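Local coordinates for Lmo1340 protein (Listeria monocytogenes, PDB 4NLM) that is of unknown function but folds as a YqgU-like six-bladed beta propeller and is probably a lipoprotein displayed on the bacterial surface, at residues Lys35-Lys43 / Glu73-Lys81. Numbering follows the deposited sequence. Where two conformers were deposited one is given.
Sequences KEVQGVQIK and ELNIYNEKK
Val40 and Leu74 meet tip to tip through their methyls, with CG1 of Val40 4.1 Å from CD1 of Leu74, and both also lean on Ile356. Branched aliphatic side chains suit this buried spot, since they fill it without polar atoms to satisfy. The same CG1 also lies 3.6 Å from CB of Glu79, which offers its methylene stem to the valine and carries its carboxylate out to the polar rim. Further along, CG2 of Val37 packs 3.9 Å from CD1 of Ile76. Ile76 holds CG1 between its backbone N and carbonyl carbon (chi1 73°), a rotation that lays CG1 over the centre of the Tyr77 ring. On the opposite face, CB of Lys35 makes an off-centre CH-pi contact, 4.2 Å from the ring centroid; a flat tyrosine can be sandwiched this way while its OH reaches a water.

In the propeller fold, residues 76-80 form the turn between strands 68-75 and 81-87 of one blade, while strand 40-41 runs parallel to strand 352-357 of another sheet; the N-terminal segment thus crosses a blade-to-blade junction. Asn75 shapes the turn as an Asx motif, its OD1 accepting from N of Tyr77 and N of Asn78 on opposite faces of the amide. A direct backbone hydrogen bond runs from Gln38 N to Ile76 O, 2.8 Å, in the carbonyl plane. Outermost, water bridges Glu36 O to Tyr77 O, and another links Gln41 O to NZ of the extended Lys81.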
ATOM      1  N   LYS A  35     -17.923   8.647  19.604  1.00 54.07           N
ATOM      2  CA  LYS A  35     -18.376   8.943  18.215  1.00 40.56           C
ATOM      3  C   LYS A  35     -18.228   7.734  17.309  1.00 32.52           C
ATOM      4  O   LYS A  35     -17.253   6.987  17.421  1.00 35.71           O
ATOM      5  CB  LYS A  35     -17.565  10.093  17.610  1.00 40.28           C
ATOM      6  CG  LYS A  35     -17.790  11.453  18.246  1.00 49.08           C
ATOM      7  CD  LYS A  35     -16.965  12.520  17.539  1.00 53.26           C
ATOM      8  CE  LYS A  35     -17.157  13.887  18.182  1.00 65.28           C
ATOM      9  NZ  LYS A  35     -16.328  14.943  17.535  1.00 75.15           N
ATOM     10  N   GLU A  36     -19.197   7.546  16.416  1.00 28.43           N
ATOM     11  CA  GLU A  36     -19.122   6.478  15.427  1.00 23.25           C
ATOM     12  C   GLU A  36     -19.146   7.049  14.017  1.00 19.30           C
ATOM     13  O   GLU A  36     -19.753   8.092  13.755  1.00 20.00           O
ATOM     14  CB  GLU A  36     -20.259   5.475  15.588  1.00 24.47           C
ATOM     15  CG  GLU A  36     -20.130   4.606  16.829  1.00 26.94           C
ATOM     16  CD  GLU A  36     -21.251   3.599  16.926  1.00 31.54           C
ATOM     17  OE1 GLU A  36     -22.423   4.020  16.975  1.00 42.64           O
ATOM     18  OE2 GLU A  36     -20.958   2.393  16.967  1.00 35.59           O
ATOM     19  N   VAL A  37     -18.468   6.343  13.123  1.00 18.23           N
ATOM     20  CA  VAL A  37     -18.421   6.697  11.723  1.00 16.89           C
ATOM     21  C   VAL A  37     -19.799   6.898  11.132  1.00 17.17           C
ATOM     22  O   VAL A  37     -20.714   6.087  11.338  1.00 20.87           O
ATOM     23  CB  VAL A  37     -17.674   5.622  10.912  1.00 17.80           C
ATOM     24  CG1 VAL A  37     -17.849   5.821   9.417  1.00 19.52           C
ATOM     25  CG2 VAL A  37     -16.190   5.621  11.292  1.00 19.89           C
ATOM     26  N   GLN A  38     -19.945   8.012  10.421  0.50 17.78           N
ATOM     27  CA  GLN A  38     -21.152   8.321   9.677  0.50 20.38           C
ATOM     28  C   GLN A  38     -20.773   8.273   8.215  0.50 20.21           C
ATOM     29  O   GLN A  38     -19.733   8.789   7.824  0.50 22.61           O
ATOM     30  CB  GLN A  38     -21.680   9.718   9.993  0.50 23.24           C
ATOM     31  CG  GLN A  38     -22.103   9.913  11.433  0.50 23.29           C
ATOM     32  CD  GLN A  38     -22.880  11.198  11.649  0.50 29.20           C
ATOM     33  OE1 GLN A  38     -23.109  11.970  10.715  0.50 35.94           O
ATOM     34  NE2 GLN A  38     -23.300  11.430  12.888  0.50 32.56           N
ATOM     35  N   GLY A  39     -21.587   7.611   7.412  1.00 17.63           N
ATOM     36  CA  GLY A  39     -21.343   7.576   5.984  1.00 21.30           C
ATOM     37  C   GLY A  39     -22.008   8.674   5.187  1.00 19.58           C
ATOM     38  O   GLY A  39     -22.933   9.347   5.650  1.00 22.77           O
ATOM     39  N   VAL A  40     -21.502   8.859   3.982  1.00 17.08           N
ATOM     40  CA  VAL A  40     -22.097   9.784   3.017  1.00 17.57           C
ATOM     41  C   VAL A  40     -22.526   8.980   1.804  1.00 19.23           C
ATOM     42  O   VAL A  40     -21.910   7.982   1.482  1.00 19.55           O
ATOM     43  CB  VAL A  40     -21.142  10.891   2.540  1.00 19.14           C
ATOM     44  CG1 VAL A  40     -20.809  11.816   3.686  1.00 21.75           C
ATOM     45  CG2 VAL A  40     -19.902  10.318   1.864  1.00 19.37           C
ATOM     46  N   GLN A  41     -23.590   9.445   1.146  0.50 20.87           N
ATOM     47  CA  GLN A  41     -24.077   8.826  -0.075  0.50 23.12           C
ATOM     48  C   GLN A  41     -23.406   9.454  -1.278  0.50 20.74           C
ATOM     49  O   GLN A  41     -23.314  10.674  -1.374  0.50 23.07           O
ATOM     50  CB  GLN A  41     -25.594   9.008  -0.230  0.50 23.07           C
ATOM     51  CG  GLN A  41     -26.466   8.135   0.664  0.50 27.74           C
ATOM     52  CD  GLN A  41     -27.931   8.174   0.263  0.50 31.97           C
ATOM     53  OE1 GLN A  41     -28.287   8.719  -0.785  0.50 38.31           O
ATOM     54  NE2 GLN A  41     -28.785   7.583   1.087  0.50 34.82           N
ATOM     55  N   ILE A  42     -22.907   8.618  -2.178  1.00 17.42           N
ATOM     56  CA  ILE A  42     -22.330   9.106  -3.421  1.00 20.44           C
ATOM     57  C   ILE A  42     -22.834   8.147  -4.496  1.00 19.55           C
ATOM     58  O   ILE A  42     -22.798   6.916  -4.327  1.00 22.55           O
ATOM     59  CB  ILE A  42     -20.788   9.125  -3.409  1.00 17.13           C
ATOM     60  CG1 ILE A  42     -20.286   9.943  -2.233  1.00 17.66           C
ATOM     61  CG2 ILE A  42     -20.263   9.694  -4.719  1.00 17.13           C
ATOM     62  CD1 ILE A  42     -18.773   9.985  -2.114  1.00 17.52           C
ATOM     63  N   LYS A  43     -23.253   8.722  -5.619  1.00 21.38           N
ATOM     64  CA  LYS A  43     -23.689   7.949  -6.778  1.00 26.83           C
ATOM     65  C   LYS A  43     -22.583   6.984  -7.165  1.00 23.26           C
ATOM     66  O   LYS A  43     -21.400   7.333  -7.196  1.00 22.84           O
ATOM     67  CB  LYS A  43     -24.018   8.856  -7.968  1.00 28.91           C
ATOM     68  CG  LYS A  43     -25.214   9.770  -7.736  1.00 27.79           C
ATOM     69  CD  LYS A  43     -25.488  10.663  -8.933  1.00 34.92           C
ATOM     70  CE  LYS A  43     -26.692  11.556  -8.679  1.00 36.99           C
ATOM     71  NZ  LYS A  43     -26.916  12.532  -9.776  1.00 45.26           N
ATOM     72  N   GLU A  73     -10.897  16.077   1.271  1.00 11.44           N
ATOM     73  CA  GLU A  73     -10.770  15.493   2.604  1.00 11.13           C
ATOM     74  C   GLU A  73     -12.188  15.305   3.126  1.00 13.43           C
ATOM     75  O   GLU A  73     -12.954  16.241   3.121  1.00 16.32           O
ATOM     76  CB  GLU A  73      -9.953  16.385   3.512  1.00 11.98           C
ATOM     77  CG  GLU A  73      -9.799  15.825   4.930  1.00 13.20           C
ATOM     78  CD  GLU A  73      -8.796  16.571   5.739  1.00 15.84           C
ATOM     79  OE1 GLU A  73      -8.540  17.725   5.374  1.00 22.19           O
ATOM     80  OE2 GLU A  73      -8.301  16.016   6.749  1.00 19.40           O
ATOM     81  N   LEU A  74     -12.502  14.099   3.584  1.00 11.13           N
ATOM     82  CA  LEU A  74     -13.820  13.746   4.106  1.00 11.30           C
ATOM     83  C   LEU A  74     -13.690  13.352   5.565  1.00 11.34           C
ATOM     84  O   LEU A  74     -12.945  12.447   5.880  1.00 11.80           O
ATOM     85  CB  LEU A  74     -14.394  12.578   3.323  1.00 11.87           C
ATOM     86  CG  LEU A  74     -15.670  11.964   3.928  1.00 12.27           C
ATOM     87  CD1 LEU A  74     -16.842  12.928   3.887  1.00 13.73           C
ATOM     88  CD2 LEU A  74     -16.009  10.676   3.219  1.00 12.61           C
ATOM     89  N   ASN A  75     -14.407  14.056   6.435  1.00 11.84           N
ATOM     90  CA  ASN A  75     -14.397  13.714   7.859  1.00 12.82           C
ATOM     91  C   ASN A  75     -15.301  12.496   8.066  1.00 13.94           C
ATOM     92  O   ASN A  75     -16.419  12.487   7.568  1.00 15.10           O
ATOM     93  CB  ASN A  75     -14.899  14.911   8.676  1.00 14.81           C
ATOM     94  CG  ASN A  75     -14.817  14.683  10.164  1.00 15.76           C
ATOM     95  OD1 ASN A  75     -15.573  13.898  10.741  1.00 16.28           O
ATOM     96  ND2 ASN A  75     -13.884  15.354  10.799  1.00 17.45           N
ATOM     97  N   ILE A  76     -14.810  11.489   8.780  1.00 12.34           N
ATOM     98  CA  ILE A  76     -15.537  10.227   8.937  1.00 13.84           C
ATOM     99  C   ILE A  76     -16.668  10.259   9.947  1.00 12.74           C
ATOM    100  O   ILE A  76     -17.466   9.319   9.989  1.00 15.32           O
ATOM    101  CB  ILE A  76     -14.590   9.069   9.289  1.00 13.45           C
ATOM    102  CG1 ILE A  76     -14.086   9.185  10.737  1.00 13.07           C
ATOM    103  CG2 ILE A  76     -13.424   8.972   8.312  1.00 12.91           C
ATOM    104  CD1 ILE A  76     -13.124   8.084  11.150  1.00 14.59           C
ATOM    105  N   TYR A  77     -16.729  11.327  10.739  1.00 14.65           N
ATOM    106  CA  TYR A  77     -17.750  11.450  11.780  1.00 16.21           C
ATOM    107  C   TYR A  77     -18.844  12.461  11.481  1.00 17.37           C
ATOM    108  O   TYR A  77     -19.988  12.254  11.875  1.00 20.85           O
ATOM    109  CB  TYR A  77     -17.113  11.827  13.132  1.00 17.28           C
ATOM    110  CG  TYR A  77     -16.134  10.810  13.664  1.00 15.97           C
ATOM    111  CD1 TYR A  77     -16.544   9.507  13.932  1.00 16.00           C
ATOM    112  CD2 TYR A  77     -14.807  11.137  13.904  1.00 17.99           C
ATOM    113  CE1 TYR A  77     -15.660   8.566  14.420  1.00 16.84           C
ATOM    114  CE2 TYR A  77     -13.917  10.198  14.403  1.00 17.03           C
ATOM    115  CZ  TYR A  77     -14.349   8.917  14.649  1.00 15.32           C
ATOM    116  OH  TYR A  77     -13.470   7.977  15.140  1.00 17.10           O
ATOM    117  N   ASN A  78     -18.519  13.534  10.778  1.00 16.62           N
ATOM    118  CA  ASN A  78     -19.502  14.584  10.569  1.00 17.78           C
ATOM    119  C   ASN A  78     -19.809  14.926   9.109  1.00 17.75           C
ATOM    120  O   ASN A  78     -20.527  15.888   8.840  1.00 18.16           O
ATOM    121  CB  ASN A  78     -19.092  15.812  11.395  1.00 20.57           C
ATOM    122  CG  ASN A  78     -17.792  16.423  10.910  1.00 22.01           C
ATOM    123  OD1 ASN A  78     -17.482  16.349   9.735  1.00 19.31           O
ATOM    124  ND2 ASN A  78     -17.026  17.024  11.823  1.00 25.02           N
ATOM    125  N   GLU A  79     -19.215  14.170   8.184  1.00 16.57           N
ATOM    126  CA  GLU A  79     -19.491  14.278   6.741  1.00 16.30           C
ATOM    127  C   GLU A  79     -18.979  15.545   6.097  1.00 16.16           C
ATOM    128  O   GLU A  79     -19.271  15.788   4.939  1.00 18.28           O
ATOM    129  CB  GLU A  79     -20.993  14.125   6.455  1.00 19.42           C
ATOM    130  CG  GLU A  79     -21.628  12.883   7.074  1.00 22.88           C
ATOM    131  CD  GLU A  79     -23.140  12.864   6.906  1.00 29.79           C
ATOM    132  OE1 GLU A  79     -23.670  13.519   5.985  1.00 36.71           O
ATOM    133  OE2 GLU A  79     -23.816  12.200   7.711  1.00 36.17           O
ATOM    134  N   LYS A  80     -18.190  16.344   6.803  1.00 14.41           N
ATOM    135  CA  LYS A  80     -17.683  17.562   6.183  1.00 15.54           C
ATOM    136  C   LYS A  80     -16.640  17.235   5.123  1.00 14.78           C
ATOM    137  O   LYS A  80     -15.767  16.395   5.337  1.00 17.38           O
ATOM    138  CB  LYS A  80     -17.073  18.523   7.205  1.00 18.61           C
ATOM    139  CG  LYS A  80     -16.815  19.908   6.603  1.00 23.23           C
ATOM    140  CD  LYS A  80     -16.347  20.949   7.596  1.00 29.32           C
ATOM    141  CE  LYS A  80     -16.230  22.313   6.924  1.00 31.60           C
ATOM    142  NZ  LYS A  80     -15.678  23.354   7.833  1.00 35.61           N
ATOM    143  N   LYS A  81     -16.735  17.938   4.004  1.00 13.68           N
ATOM    144  CA  LYS A  81     -15.796  17.795   2.902  1.00 13.93           C
ATOM    145  C   LYS A  81     -15.005  19.067   2.703  1.00 14.19           C
ATOM    146  O   LYS A  81     -15.505  20.172   2.873  1.00 14.89           O
ATOM    147  CB  LYS A  81     -16.548  17.483   1.610  1.00 14.37           C
ATOM    148  CG  LYS A  81     -17.188  16.108   1.596  1.00 14.98           C
ATOM    149  CD  LYS A  81     -18.010  15.859   0.340  1.00 16.38           C
ATOM    150  CE  LYS A  81     -18.762  14.546   0.373  1.00 17.79           C
ATOM    151  NZ  LYS A  81     -19.661  14.397  -0.796  1.00 20.15           N
TER
HETATM  152  O   HOH W   1     -14.307   5.820  16.405  1.00 27.40           O
HETATM  153  O   HOH W   2     -20.588  10.771  14.155  1.00 31.61           O
HETATM  154  O   HOH W   3     -18.818  11.347   7.992  0.50 18.08           O
HETATM  155  O   HOH W   4     -21.937  12.738  -0.660  1.00 27.37           O